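Local coordinates for protein adenosine deaminase 1 (PDB 3RYS) that probably catalyses the zinc-dependent hydrolytic deamination of adenine to hypoxanthine, a step of purine salvage and nitrogen catabolism, at residues Y208-E211 / A212-L216; P266-A270 / I271-V275; G287-D290 / D291-Q295; D322-K325 / A326-D330; V332-W335 / V336-S339. One frame throughout, in Å; residues are numbered along the deposited sequence.

Contact 1 (Y208-E211 / A212-L216); sequences YITE and ALDVL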
loop_
_atom_site.group_PDB
_atom_site.type_symbol
_atom_site.label_atom_id
_atom_site.label_comp_id
_atom_site.label_asym_id
_atom_site.label_seq_id
_atom_site.Cartn_x
_atom_site.Cartn_y
_atom_site.Cartn_z
ATOM N N TYR A 208 -18.426 4.261 3.506
ATOM C CA TYR A 208 -17.330 3.683 4.279
ATOM C C TYR A 208 -16.190 4.676 4.424
ATOM O O TYR A 208 -15.418 4.614 5.375
ATOM C CB TYR A 208 -16.826 2.403 3.614
ATOM C CG TYR A 208 -17.639 1.172 3.945
ATOM C CD1 TYR A 208 -18.984 1.264 4.274
ATOM C CD2 TYR A 208 -17.062 -0.090 3.907
ATOM C CE1 TYR A 208 -19.725 0.133 4.576
ATOM C CE2 TYR A 208 -17.793 -1.223 4.205
ATOM C CZ TYR A 208 -19.122 -1.108 4.538
ATOM O OH TYR A 208 -19.844 -2.243 4.833
ATOM N N ILE A 209 -16.085 5.608 3.519
ATOM C CA ILE A 209 -15.083 6.611 3.568
ATOM C C ILE A 209 -15.329 7.618 4.625
ATOM O O ILE A 209 -14.443 8.020 5.300
ATOM C CB ILE A 209 -14.928 7.268 2.210
ATOM C CG1 ILE A 209 -14.635 6.185 1.189
ATOM C CG2 ILE A 209 -13.867 8.332 2.260
ATOM C CD1 ILE A 209 -14.400 6.588 -0.147
ATOM N N THR A 210 -16.557 8.031 4.748
ATOM C CA THR A 210 -16.993 8.924 5.783
ATOM C C THR A 210 -16.851 8.266 7.142
ATOM O O THR A 210 -16.537 8.879 8.087
ATOM C CB THR A 210 -18.447 9.340 5.499
ATOM O OG1 THR A 210 -18.499 9.972 4.245
ATOM C CG2 THR A 210 -18.948 10.265 6.477
ATOM N N GLU A 211 -17.093 6.989 7.207
ATOM C CA GLU A 211 -16.906 6.260 8.410
ATOM C C GLU A 211 -15.460 6.228 8.859
ATOM O O GLU A 211 -15.175 6.396 9.956
ATOM C CB GLU A 211 -17.443 4.849 8.224
ATOM C CG GLU A 211 -18.807 4.662 8.678
ATOM C CD GLU A 211 -19.166 3.271 8.846
ATOM O OE1 GLU A 211 -18.471 2.521 9.448
ATOM O OE2 GLU A 211 -20.210 2.892 8.419
ATOM N N ALA A 212 -14.559 5.987 7.966
ATOM C CA ALA A 212 -13.127 5.955 8.226
ATOM C C ALA A 212 -12.612 7.327 8.652
ATOM O O ALA A 212 -11.710 7.430 9.480
ATOM C CB ALA A 212 -12.370 5.450 7.002
ATOM N N LEU A 213 -13.193 8.379 8.086
ATOM C CA LEU A 213 -12.793 9.741 8.428
ATOM C C LEU A 213 -13.335 10.205 9.781
ATOM O O LEU A 213 -12.614 10.818 10.568
ATOM C CB LEU A 213 -13.232 10.719 7.337
ATOM C CG LEU A 213 -12.458 10.663 6.018
ATOM C CD1 LEU A 213 -13.159 11.496 4.956
ATOM C CD2 LEU A 213 -11.027 11.137 6.220
ATOM N N ASP A 214 -14.601 9.903 10.046
ATOM C CA ASP A 214 -15.295 10.449 11.209
ATOM C C ASP A 214 -15.239 9.548 12.438
ATOM O O ASP A 214 -14.993 10.016 13.553
ATOM C CB ASP A 214 -16.745 10.774 10.846
ATOM C CG ASP A 214 -16.854 11.952 9.893
ATOM O OD1 ASP A 214 -15.890 12.746 9.830
ATOM O OD2 ASP A 214 -17.896 12.089 9.217
ATOM N N VAL A 215 -15.466 8.256 12.232
ATOM C CA VAL A 215 -15.445 7.296 13.326
ATOM C C VAL A 215 -14.016 6.877 13.673
ATOM O O VAL A 215 -13.663 6.764 14.850
ATOM C CB VAL A 215 -16.286 6.048 12.989
ATOM C CG1 VAL A 215 -16.354 5.113 14.186
ATOM C CG2 VAL A 215 -17.685 6.453 12.546
ATOM N N LEU A 216 -13.196 6.662 12.646
ATOM C CA LEU A 216 -11.837 6.154 12.834
ATOM C C LEU A 216 -10.776 7.255 12.828
ATOM O O LEU A 216 -9.634 7.024 13.216
ATOM C CB LEU A 216 -11.501 5.106 11.769
ATOM C CG LEU A 216 -12.341 3.827 11.733
ATOM C CD1 LEU A 216 -11.776 2.862 10.703
ATOM C CD2 LEU A 216 -12.394 3.171 13.106
#

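Contact 2 (P266-A270 / I271-V275); sequences PEMLA and IGLNV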
loop_
_atom_site.group_PDB
_atom_site.type_symbol
_atom_site.label_atom_id
_atom_site.label_comp_id
_atom_site.label_asym_id
_atom_site.label_seq_id
_atom_site.Cartn_x
_atom_site.Cartn_y
_atom_site.Cartn_z
ATOM N N PRO A 266 -7.688 10.453 -13.574
ATOM C CA PRO A 266 -7.564 11.752 -14.247
ATOM C C PRO A 266 -8.606 12.748 -13.744
ATOM O O PRO A 266 -8.266 13.881 -13.422
ATOM C CB PRO A 266 -7.835 11.414 -15.718
ATOM C CG PRO A 266 -7.529 9.969 -15.847
ATOM C CD PRO A 266 -7.873 9.344 -14.530
ATOM N N GLU A 267 -9.860 12.314 -13.682
ATOM C CA GLU A 267 -10.955 13.163 -13.226
ATOM C C GLU A 267 -10.774 13.575 -11.763
ATOM O O GLU A 267 -11.073 14.714 -11.386
ATOM C CB GLU A 267 -12.298 12.448 -13.420
ATOM C CG GLU A 267 -13.514 13.260 -12.979
ATOM C CD GLU A 267 -14.837 12.521 -13.178
ATOM O OE1 GLU A 267 -14.816 11.314 -13.504
ATOM O OE2 GLU A 267 -15.903 13.151 -13.005
ATOM N N MET A 268 -10.283 12.641 -10.947
ATOM C CA MET A 268 -10.057 12.885 -9.523
ATOM C C MET A 268 -9.006 13.971 -9.329
ATOM O O MET A 268 -9.140 14.847 -8.468
ATOM C CB MET A 268 -9.609 11.601 -8.814
ATOM C CG MET A 268 -10.656 10.496 -8.785
ATOM S SD MET A 268 -10.018 8.930 -8.151
ATOM C CE MET A 268 -10.131 9.183 -6.376
ATOM N N LEU A 269 -7.954 13.898 -10.137
ATOM C CA LEU A 269 -6.900 14.896 -10.112
ATOM C C LEU A 269 -7.453 16.239 -10.577
ATOM O O LEU A 269 -7.271 17.259 -9.913
ATOM C CB LEU A 269 -5.737 14.459 -10.997
ATOM C CG LEU A 269 -4.459 15.290 -10.927
ATOM C CD1 LEU A 269 -3.874 15.270 -9.523
ATOM C CD2 LEU A 269 -3.446 14.777 -11.940
ATOM N N ALA A 270 -8.143 16.233 -11.712
ATOM C CA ALA A 270 -8.714 17.457 -12.259
ATOM C C ALA A 270 -9.630 18.187 -11.275
ATOM O O ALA A 270 -9.635 19.417 -11.233
ATOM C CB ALA A 270 -9.448 17.176 -13.562
ATOM N N ILE A 271 -10.402 17.442 -10.489
ATOM C CA ILE A 271 -11.330 18.075 -9.551
ATOM C C ILE A 271 -10.707 18.406 -8.195
ATOM O O ILE A 271 -11.405 18.848 -7.283
ATOM C CB ILE A 271 -12.604 17.244 -9.327
ATOM C CG1 ILE A 271 -12.255 15.896 -8.696
ATOM C CG2 ILE A 271 -13.376 17.082 -10.633
ATOM C CD1 ILE A 271 -13.458 14.994 -8.483
ATOM N N GLY A 272 -9.401 18.188 -8.064
ATOM C CA GLY A 272 -8.674 18.646 -6.895
ATOM C C GLY A 272 -8.534 17.668 -5.744
ATOM O O GLY A 272 -8.006 18.028 -4.691
ATOM N N LEU A 273 -9.007 16.437 -5.923
ATOM C CA LEU A 273 -8.785 15.408 -4.914
ATOM C C LEU A 273 -7.285 15.214 -4.734
ATOM O O LEU A 273 -6.546 15.125 -5.715
ATOM C CB LEU A 273 -9.441 14.086 -5.318
ATOM C CG LEU A 273 -10.968 14.032 -5.313
ATOM C CD1 LEU A 273 -11.448 12.689 -5.831
ATOM C CD2 LEU A 273 -11.500 14.288 -3.916
ATOM N N ASN A 274 -6.839 15.160 -3.485
ATOM C CA ASN A 274 -5.418 15.014 -3.182
ATOM C C ASN A 274 -4.918 13.582 -3.395
ATOM O O ASN A 274 -4.557 12.888 -2.443
ATOM C CB ASN A 274 -5.148 15.460 -1.749
ATOM C CG ASN A 274 -3.684 15.401 -1.391
ATOM O OD1 ASN A 274 -2.818 15.492 -2.261
ATOM N ND2 ASN A 274 -3.396 15.244 -0.103
ATOM N N VAL A 275 -4.899 13.147 -4.650
ATOM C CA VAL A 275 -4.595 11.758 -4.974
ATOM C C VAL A 275 -3.126 11.520 -5.299
ATOM O O VAL A 275 -2.414 12.425 -5.741
ATOM C CB VAL A 275 -5.428 11.269 -6.171
ATOM C CG1 VAL A 275 -6.885 11.063 -5.766
ATOM C CG2 VAL A 275 -5.307 12.249 -7.331
#

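Contact 3 (G287-D290 / D291-Q295); sequences GYVD and DNFEQ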
loop_
_atom_site.group_PDB
_atom_site.type_symbol
_atom_site.label_atom_id
_atom_site.label_comp_id
_atom_site.label_asym_id
_atom_site.label_seq_id
_atom_site.Cartn_x
_atom_site.Cartn_y
_atom_site.Cartn_z
ATOM N N GLY A 287 3.154 -5.030 -11.709
ATOM C CA GLY A 287 3.833 -3.753 -11.800
ATOM C C GLY A 287 3.991 -2.980 -10.505
ATOM O O GLY A 287 3.140 -3.030 -9.611
ATOM N N TYR A 288 5.096 -2.251 -10.419
ATOM C CA TYR A 288 5.380 -1.404 -9.270
ATOM C C TYR A 288 4.893 0.020 -9.546
ATOM O O TYR A 288 4.204 0.256 -10.537
ATOM C CB TYR A 288 6.873 -1.464 -8.941
ATOM C CG TYR A 288 7.289 -2.842 -8.465
ATOM C CD1 TYR A 288 7.433 -3.900 -9.360
ATOM C CD2 TYR A 288 7.507 -3.092 -7.116
ATOM C CE1 TYR A 288 7.792 -5.161 -8.926
ATOM C CE2 TYR A 288 7.868 -4.351 -6.669
ATOM C CZ TYR A 288 8.008 -5.383 -7.574
ATOM O OH TYR A 288 8.366 -6.632 -7.116
ATOM N N VAL A 289 5.222 0.965 -8.674
ATOM C CA VAL A 289 4.711 2.320 -8.851
ATOM C C VAL A 289 5.089 2.880 -10.224
ATOM O O VAL A 289 4.242 3.432 -10.927
ATOM C CB VAL A 289 5.170 3.275 -7.727
ATOM C CG1 VAL A 289 6.671 3.521 -7.809
ATOM C CG2 VAL A 289 4.408 4.589 -7.810
ATOM N N ASP A 290 6.351 2.714 -10.617
ATOM C CA ASP A 290 6.813 3.226 -11.903
ATOM C C ASP A 290 6.060 2.575 -13.056
ATOM O O ASP A 290 5.876 3.185 -14.102
ATOM C CB ASP A 290 8.327 3.047 -12.067
ATOM C CG ASP A 290 8.752 1.587 -12.091
ATOM O OD1 ASP A 290 9.037 1.070 -13.197
ATOM O OD2 ASP A 290 8.800 0.960 -11.007
ATOM N N ASP A 291 5.622 1.336 -12.857
ATOM C CA ASP A 291 4.788 0.658 -13.841
ATOM C C ASP A 291 3.401 1.276 -13.880
ATOM O O ASP A 291 2.806 1.411 -14.948
ATOM C CB ASP A 291 4.692 -0.837 -13.538
ATOM C CG ASP A 291 5.986 -1.574 -13.826
ATOM O OD1 ASP A 291 6.540 -1.409 -14.942
ATOM O OD2 ASP A 291 6.448 -2.320 -12.936
ATOM N N ASN A 292 2.883 1.652 -12.713
ATOM C CA ASN A 292 1.595 2.334 -12.650
ATOM C C ASN A 292 1.664 3.659 -13.397
ATOM O O ASN A 292 0.749 4.009 -14.134
ATOM C CB ASN A 292 1.140 2.554 -11.205
ATOM C CG ASN A 292 0.529 1.302 -10.581
ATOM O OD1 ASN A 292 -0.693 1.164 -10.513
ATOM N ND2 ASN A 292 1.378 0.383 -10.129
ATOM N N PHE A 293 2.758 4.390 -13.216
ATOM C CA PHE A 293 2.936 5.650 -13.924
ATOM C C PHE A 293 3.022 5.421 -15.428
ATOM O O PHE A 293 2.339 6.087 -16.206
ATOM C CB PHE A 293 4.183 6.382 -13.430
ATOM C CG PHE A 293 3.945 7.227 -12.217
ATOM C CD1 PHE A 293 4.222 6.742 -10.951
ATOM C CD2 PHE A 293 3.446 8.507 -12.341
ATOM C CE1 PHE A 293 4.006 7.519 -9.832
ATOM C CE2 PHE A 293 3.225 9.289 -11.226
ATOM C CZ PHE A 293 3.506 8.796 -9.969
ATOM N N GLU A 294 3.868 4.475 -15.826
ATOM C CA GLU A 294 4.047 4.137 -17.234
ATOM C C GLU A 294 2.714 3.908 -17.933
ATOM O O GLU A 294 2.496 4.390 -19.047
ATOM C CB GLU A 294 4.916 2.892 -17.380
ATOM C CG GLU A 294 5.152 2.483 -18.822
ATOM C CD GLU A 294 5.748 1.096 -18.943
ATOM O OE1 GLU A 294 5.740 0.352 -17.935
ATOM O OE2 GLU A 294 6.219 0.747 -20.046
ATOM N N GLN A 295 1.825 3.170 -17.276
ATOM C CA GLN A 295 0.525 2.863 -17.858
ATOM C C GLN A 295 -0.398 4.084 -17.894
ATOM O O GLN A 295 -1.179 4.253 -18.832
ATOM C CB GLN A 295 -0.133 1.692 -17.124
ATOM C CG GLN A 295 0.605 0.364 -17.283
ATOM C CD GLN A 295 0.761 -0.059 -18.738
ATOM O OE1 GLN A 295 1.569 0.505 -19.477
ATOM N NE2 GLN A 295 -0.005 -1.064 -19.150
HETATM O O HOH W 1 0.490 -2.378 -9.396
#

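Contact 4 (D322-K325 / A326-D330); sequences DARK and AVLLD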
loop_
_atom_site.group_PDB
_atom_site.type_symbol
_atom_site.label_atom_id
_atom_site.label_comp_id
_atom_site.label_asym_id
_atom_site.label_seq_id
_atom_site.Cartn_x
_atom_site.Cartn_y
_atom_site.Cartn_z
ATOM N N ASP A 322 9.260 17.067 7.602
ATOM C CA ASP A 322 9.152 18.188 6.681
ATOM C C ASP A 322 10.474 18.382 5.937
ATOM O O ASP A 322 10.498 18.851 4.796
ATOM C CB ASP A 322 8.743 19.459 7.426
ATOM C CG ASP A 322 7.344 19.363 8.010
ATOM O OD1 ASP A 322 6.453 18.807 7.331
ATOM O OD2 ASP A 322 7.135 19.837 9.146
ATOM N N ALA A 323 11.568 18.003 6.593
ATOM C CA ALA A 323 12.899 18.079 5.999
ATOM C C ALA A 323 13.044 17.070 4.863
ATOM O O ALA A 323 13.536 17.398 3.782
ATOM C CB ALA A 323 13.966 17.839 7.063
ATOM N N ARG A 324 12.613 15.839 5.120
ATOM C CA ARG A 324 12.646 14.787 4.116
ATOM C C ARG A 324 11.729 15.125 2.944
ATOM O O ARG A 324 12.037 14.803 1.798
ATOM C CB ARG A 324 12.241 13.449 4.733
ATOM C CG ARG A 324 12.312 12.277 3.776
ATOM C CD ARG A 324 13.721 12.066 3.265
ATOM N NE ARG A 324 13.813 10.897 2.394
ATOM C CZ ARG A 324 14.953 10.426 1.899
ATOM N NH1 ARG A 324 16.095 11.032 2.193
ATOM N NH2 ARG A 324 14.955 9.352 1.115
ATOM N N LYS A 325 10.605 15.773 3.237
ATOM C CA LYS A 325 9.665 16.170 2.195
ATOM C C LYS A 325 10.281 17.234 1.299
ATOM O O LYS A 325 10.185 17.160 0.071
ATOM C CB LYS A 325 8.364 16.697 2.807
ATOM C CG LYS A 325 7.492 15.624 3.439
ATOM C CD LYS A 325 6.334 16.227 4.218
ATOM C CE LYS A 325 5.369 15.145 4.679
ATOM N NZ LYS A 325 4.325 15.669 5.602
ATOM N N ALA A 326 10.916 18.220 1.927
ATOM C CA ALA A 326 11.494 19.346 1.203
ATOM C C ALA A 326 12.492 18.901 0.136
ATOM O O ALA A 326 12.382 19.299 -1.027
ATOM C CB ALA A 326 12.146 20.322 2.171
ATOM N N VAL A 327 13.460 18.078 0.529
ATOM C CA VAL A 327 14.479 17.621 -0.409
ATOM C C VAL A 327 13.879 16.751 -1.516
ATOM O O VAL A 327 14.308 16.818 -2.668
ATOM C CB VAL A 327 15.645 16.876 0.296
ATOM C CG1 VAL A 327 16.240 17.742 1.399
ATOM C CG2 VAL A 327 15.181 15.539 0.845
ATOM N N LEU A 328 12.879 15.948 -1.167
ATOM C CA LEU A 328 12.187 15.119 -2.152
ATOM C C LEU A 328 11.331 15.978 -3.080
ATOM O O LEU A 328 11.296 15.755 -4.289
ATOM C CB LEU A 328 11.332 14.054 -1.463
ATOM C CG LEU A 328 11.996 12.707 -1.164
ATOM C CD1 LEU A 328 13.454 12.865 -0.767
ATOM C CD2 LEU A 328 11.216 11.951 -0.094
ATOM N N LEU A 329 10.640 16.958 -2.512
ATOM C CA LEU A 329 9.882 17.912 -3.311
ATOM C C LEU A 329 10.776 18.619 -4.326
ATOM O O LEU A 329 10.384 18.823 -5.475
ATOM C CB LEU A 329 9.184 18.934 -2.412
ATOM C CG LEU A 329 7.664 18.805 -2.258
ATOM C CD1 LEU A 329 7.151 17.453 -2.727
ATOM C CD2 LEU A 329 7.242 19.089 -0.821
ATOM N N ASP A 330 11.981 18.987 -3.901
ATOM C CA ASP A 330 12.920 19.663 -4.789
ATOM C C ASP A 330 13.381 18.737 -5.907
ATOM O O ASP A 330 13.764 19.189 -6.985
ATOM C CB ASP A 330 14.122 20.200 -4.007
ATOM C CG ASP A 330 13.818 21.508 -3.299
ATOM O OD1 ASP A 330 12.844 22.188 -3.691
ATOM O OD2 ASP A 330 14.556 21.860 -2.352
#

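Contact 5 (V332-W335 / V336-S339); sequences VTEW and VKAS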
loop_
_atom_site.group_PDB
_atom_site.type_symbol
_atom_site.label_atom_id
_atom_site.label_comp_id
_atom_site.label_asym_id
_atom_site.label_seq_id
_atom_site.Cartn_x
_atom_site.Cartn_y
_atom_site.Cartn_z
ATOM N N VAL A 332 11.402 16.511 -7.300
ATOM C CA VAL A 332 10.409 16.396 -8.316
ATOM C C VAL A 332 10.381 17.581 -9.219
ATOM O O VAL A 332 10.168 17.430 -10.400
ATOM C CB VAL A 332 9.000 15.934 -7.828
ATOM C CG1 VAL A 332 8.871 15.881 -6.447
ATOM C CG2 VAL A 332 7.923 16.670 -8.439
ATOM N N THR A 333 10.661 18.737 -8.656
ATOM C CA THR A 333 11.000 19.923 -9.400
ATOM C C THR A 333 12.164 19.783 -10.365
ATOM O O THR A 333 12.080 20.233 -11.446
ATOM C CB THR A 333 11.340 21.101 -8.516
ATOM O OG1 THR A 333 10.305 21.335 -7.582
ATOM C CG2 THR A 333 11.487 22.313 -9.356
ATOM N N GLU A 334 13.250 19.162 -9.967
ATOM C CA GLU A 334 14.294 18.885 -10.889
ATOM C C GLU A 334 13.860 17.935 -11.951
ATOM O O GLU A 334 14.119 18.140 -13.076
ATOM C CB GLU A 334 15.518 18.349 -10.186
ATOM C CG GLU A 334 16.382 19.369 -9.563
ATOM C CD GLU A 334 16.473 20.665 -10.319
ATOM O OE1 GLU A 334 17.093 20.699 -11.387
ATOM O OE2 GLU A 334 15.941 21.666 -9.826
ATOM N N TRP A 335 13.206 16.871 -11.589
ATOM C CA TRP A 335 12.787 15.873 -12.568
ATOM C C TRP A 335 11.946 16.502 -13.677
ATOM O O TRP A 335 12.116 16.184 -14.851
ATOM C CB TRP A 335 12.016 14.736 -11.896
ATOM C CG TRP A 335 11.480 13.729 -12.867
ATOM C CD1 TRP A 335 12.167 12.708 -13.450
ATOM C CD2 TRP A 335 10.138 13.650 -13.371
ATOM N NE1 TRP A 335 11.340 11.997 -14.287
ATOM C CE2 TRP A 335 10.091 12.554 -14.257
ATOM C CE3 TRP A 335 8.978 14.404 -13.163
ATOM C CZ2 TRP A 335 8.921 12.189 -14.932
ATOM C CZ3 TRP A 335 7.820 14.041 -13.833
ATOM C CH2 TRP A 335 7.801 12.943 -14.708
ATOM N N VAL A 336 11.043 17.401 -13.297
ATOM C CA VAL A 336 10.189 18.087 -14.260
ATOM C C VAL A 336 10.993 18.950 -15.227
ATOM O O VAL A 336 10.778 18.902 -16.438
ATOM C CB VAL A 336 9.163 18.981 -13.551
ATOM C CG1 VAL A 336 8.375 19.795 -14.566
ATOM C CG2 VAL A 336 8.243 18.138 -12.703
ATOM N N LYS A 337 11.949 19.678 -14.707
ATOM C CA LYS A 337 12.754 20.538 -15.507
ATOM C C LYS A 337 13.646 19.807 -16.430
ATOM O O LYS A 337 13.902 20.242 -17.504
ATOM C CB LYS A 337 13.606 21.383 -14.618
ATOM C CG LYS A 337 12.933 22.511 -14.055
ATOM C CD LYS A 337 13.834 23.164 -13.160
ATOM C CE LYS A 337 13.098 24.002 -12.215
ATOM N NZ LYS A 337 13.887 25.160 -11.858
ATOM N N ALA A 338 14.130 18.684 -15.984
ATOM C CA ALA A 338 14.940 17.844 -16.806
ATOM C C ALA A 338 14.131 17.039 -17.821
ATOM O O ALA A 338 14.654 16.503 -18.743
ATOM C CB ALA A 338 15.701 16.941 -15.947
ATOM N N SER A 339 12.838 16.980 -17.634
ATOM C CA SER A 339 11.995 16.034 -18.294
ATOM C C SER A 339 11.044 16.623 -19.280
ATOM O O SER A 339 10.288 15.921 -19.855
ATOM C CB SER A 339 11.169 15.287 -17.256
ATOM O OG SER A 339 11.844 14.168 -16.799
#

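Contact 1 (Y208-E211 / A212-L216)
Thr210 and Asp214 stand side by side one turn apart on the helix, pointing the same way, with Thr210 CG2 3.5 Å from Asp214 OD2. The methyl, not the hydroxyl, faces the acid because Thr210 CG2 lies anti to the backbone N while OG1 sits beside that N (chi1 -59°). The carboxylate spends its charge elsewhere, in a salt bridge to Arg236 of helix 231-240. Glu211 runs its extended chain to the loop at Pro178 and Pro179, where OE1 takes the backbone N-H of Ser180.

Apolar contact runs along the neighbouring face, where Ile209 CG2 meets Leu213 CD1 at 4.2 Å. Ile209 also rests on Ile221, and Leu213 reaches Arg236 and Leu237, so this side of the helix is the buried one.

The backbone bonds are regular at first: Ala212 N to Tyr208 O is 3.1 Å and Asp214 N to Thr210 O is 2.9 Å. Glu211 O then receives two donors, Val215 N at 3.0 Å and, weakly, Leu216 N at 3.4 Å. This is the C-terminal part of the helix in a beta-alpha-beta unit of the TIM-barrel fold, joining strand 195-200, which carries the zinc ligand His199, to strand 220-221.

Contact 2 (P266-A270 / I271-V275)
Met268 CG lies anti to its own carbonyl carbon (chi1 -65°), and the bend at chi3 (82°) swings CE back over Leu273 and Val275. Leu273 has the same kind of first torsion, which lays its CD1 3.7 Å from Met268 CB; the two chains slant across one another. CE of Met268 touches Val275 CG1 at 3.8 Å, and here the side chains meet at about a right angle. The other branch of Val275, CG2, meets Leu269 CD1 at 4.0 Å, so the valine is held by one branch to each of two successive helix residues.

What folds the chain back is a Schellman motif ending helix 265-270. Ile271 N makes an ordinary helical bond to Glu267 O at 2.9 Å. Gly272 then gives its N-H to Leu269 O at 3.0 Å, arriving well above the carbonyl plane, and Leu273 N reaches back to Met268 O in a weak bond. The phi of Gly272 is positive, at +93°, a conformation that glycine takes up easily. Beyond the turn, Asn274 is the centre of an inverse gamma turn, and its ND2 is bonded to Gln241 O. Leu244 of strand 244-246 touches both Met268 and Val275, while Leu269 and Val275 both lean on Leu310 of helix 304-317.

Contact 3 (G287-D290 / D291-Q295)
Asp291 reaches back from the first turn of its helix to the residues that lead into it. Its CB packs 3.2 Å from Tyr288 O, and CG, set beside the backbone N (chi1 -72°), comes near Gly287 CA. At the tip OD2 accepts the N-H of Tyr288 at 2.9 Å with its anti lone pair, in a fairly straight bond (160°). The same oxygen lies at the edge of the Tyr288 ring, near its plane. OD1 faces the neighbouring acid, 3.9 Å from Asp290 OD1.

Tyr288, at the N-cap position, offers its carbonyl to two donors of one residue: Asn292 N comes nearly along the C=O axis, while Asn292 ND2, also at 2.9 Å, stands above the carbonyl plane. A water joins ND2 to Gly287 O, and Asn292 OD1 takes the N-H of Leu249. Val289 CG2 lies 3.6 Å from CE1 of Phe293, one turn later; both residues touch strand 15-17.

Two carboxylates at a helix N-terminus should be favoured by its dipole, and Arg89, in a salt bridge with Asp290 and a long, weak ion pair with Asp291, probably offsets their mutual repulsion. Asn292, whose side chain is about 7 Å from that of the zinc ligand Asp280, is gripped at both ends of its amide.

Contact 4 (D322-K325 / A326-D330)
Arg324 and Leu328, one turn apart, cross at a slant, with the arginine chain passing over the leucine methyls. NE lies 3.7 Å from both CD1 and CD2 of Leu328, and CD1 sits over one face of the guanidinium, offset toward its rim. Arg324 leaves the backbone with CG anti to N (chi1 -177°), then bends at chi2 (61°), and this bend carries the outer chain along the leucine. The guanidinium continues past it, where NH2 donates to the backbone O of Arg96 on strand 95-102.

Val327, next to Leu328 on the same flank, lays CG2 3.4 Å from Arg324 O. Lys325, extended, slants back toward the start of the helix, and its NZ gives a weak bond to Ser318 O. Leu329, one turn after Lys325, rests on Ala312 and Ile315 of helix 304-317.

Backbone bonds join the turns, among them Ala326 N to Asp322 O at 3.0 Å and Leu328 N to Arg324 O at 3.3 Å. Chemically the arrangement divides the arginine in two: its aliphatic part and one guanidinium face pack on leucine carbon, while a polar end ties the first turns of helix 322-339 to strand 95-102.

Contact 5 (V332-W335 / V336-S339)
The Trp335 indole carries Ser339 OG over one face, offset toward the rim, though the serine is modelled too close to the tryptophan carbonyl and its exact placing is doubtful. The approach to NE1 is no hydrogen bond: the angle there is poor, and the N-H goes instead to Thr11 OG1 of the N-terminal segment. Val336 meets the six-membered ring, its CG2 3.8 Å from Trp335 CE3, the two side chains crossing at about a right angle. The ring reaches this place because Trp335 CG is anti to the backbone N (chi1 176°), which sends the indole out from the helix toward Thr9, Pro13 and Pro14.

On a more exposed side, Thr333 and Lys337 run side by side, pointing the same way, and Thr333 CG2 touches Lys337 CE at 3.7 Å. The hydroxyl of Thr333 is turned back to bond with Leu329 O. Glu334 and Lys337 attract one another only loosely, Glu334 OE2 and Lys337 NZ being 4.5 Å apart, beyond a salt bridge.

Along the backbone Val336 N binds Val332 O at 3.0 Å, and Ala338 N binds Glu334 O at the same length; Lys337 N to Thr333 O is weak. Val332 and Val336 both pack on Ala308. This is the C-terminal part of the long last helix, packed on helix 304-317 outside the TIM barrel, two-sided in character, with its tryptophan set against the chain's N-terminal segment.

Contacts 1, 2, 3 and 5 are partly buried and contact 4 is a surface contact; contact 5 lies farthest from the chain's centre, while contacts 1 and 3 have side chains close to zinc ligands. Contacts 4 and 5 share helix 322-339, their centres 14 Å apart, and both pack on helix 304-317, which also backs contacts 2 and 3. The helix ends differ: contact 3 starts a helix with a carboxylate acceptor and an amide, whereas contact 2 ends one with a glycine turn and apolar side chains. Contacts 1 and 3 each anchor an aspartate to an arginine of another helix; contacts 4 and 5 bond to their surroundings through an arginine or a tryptophan N-H.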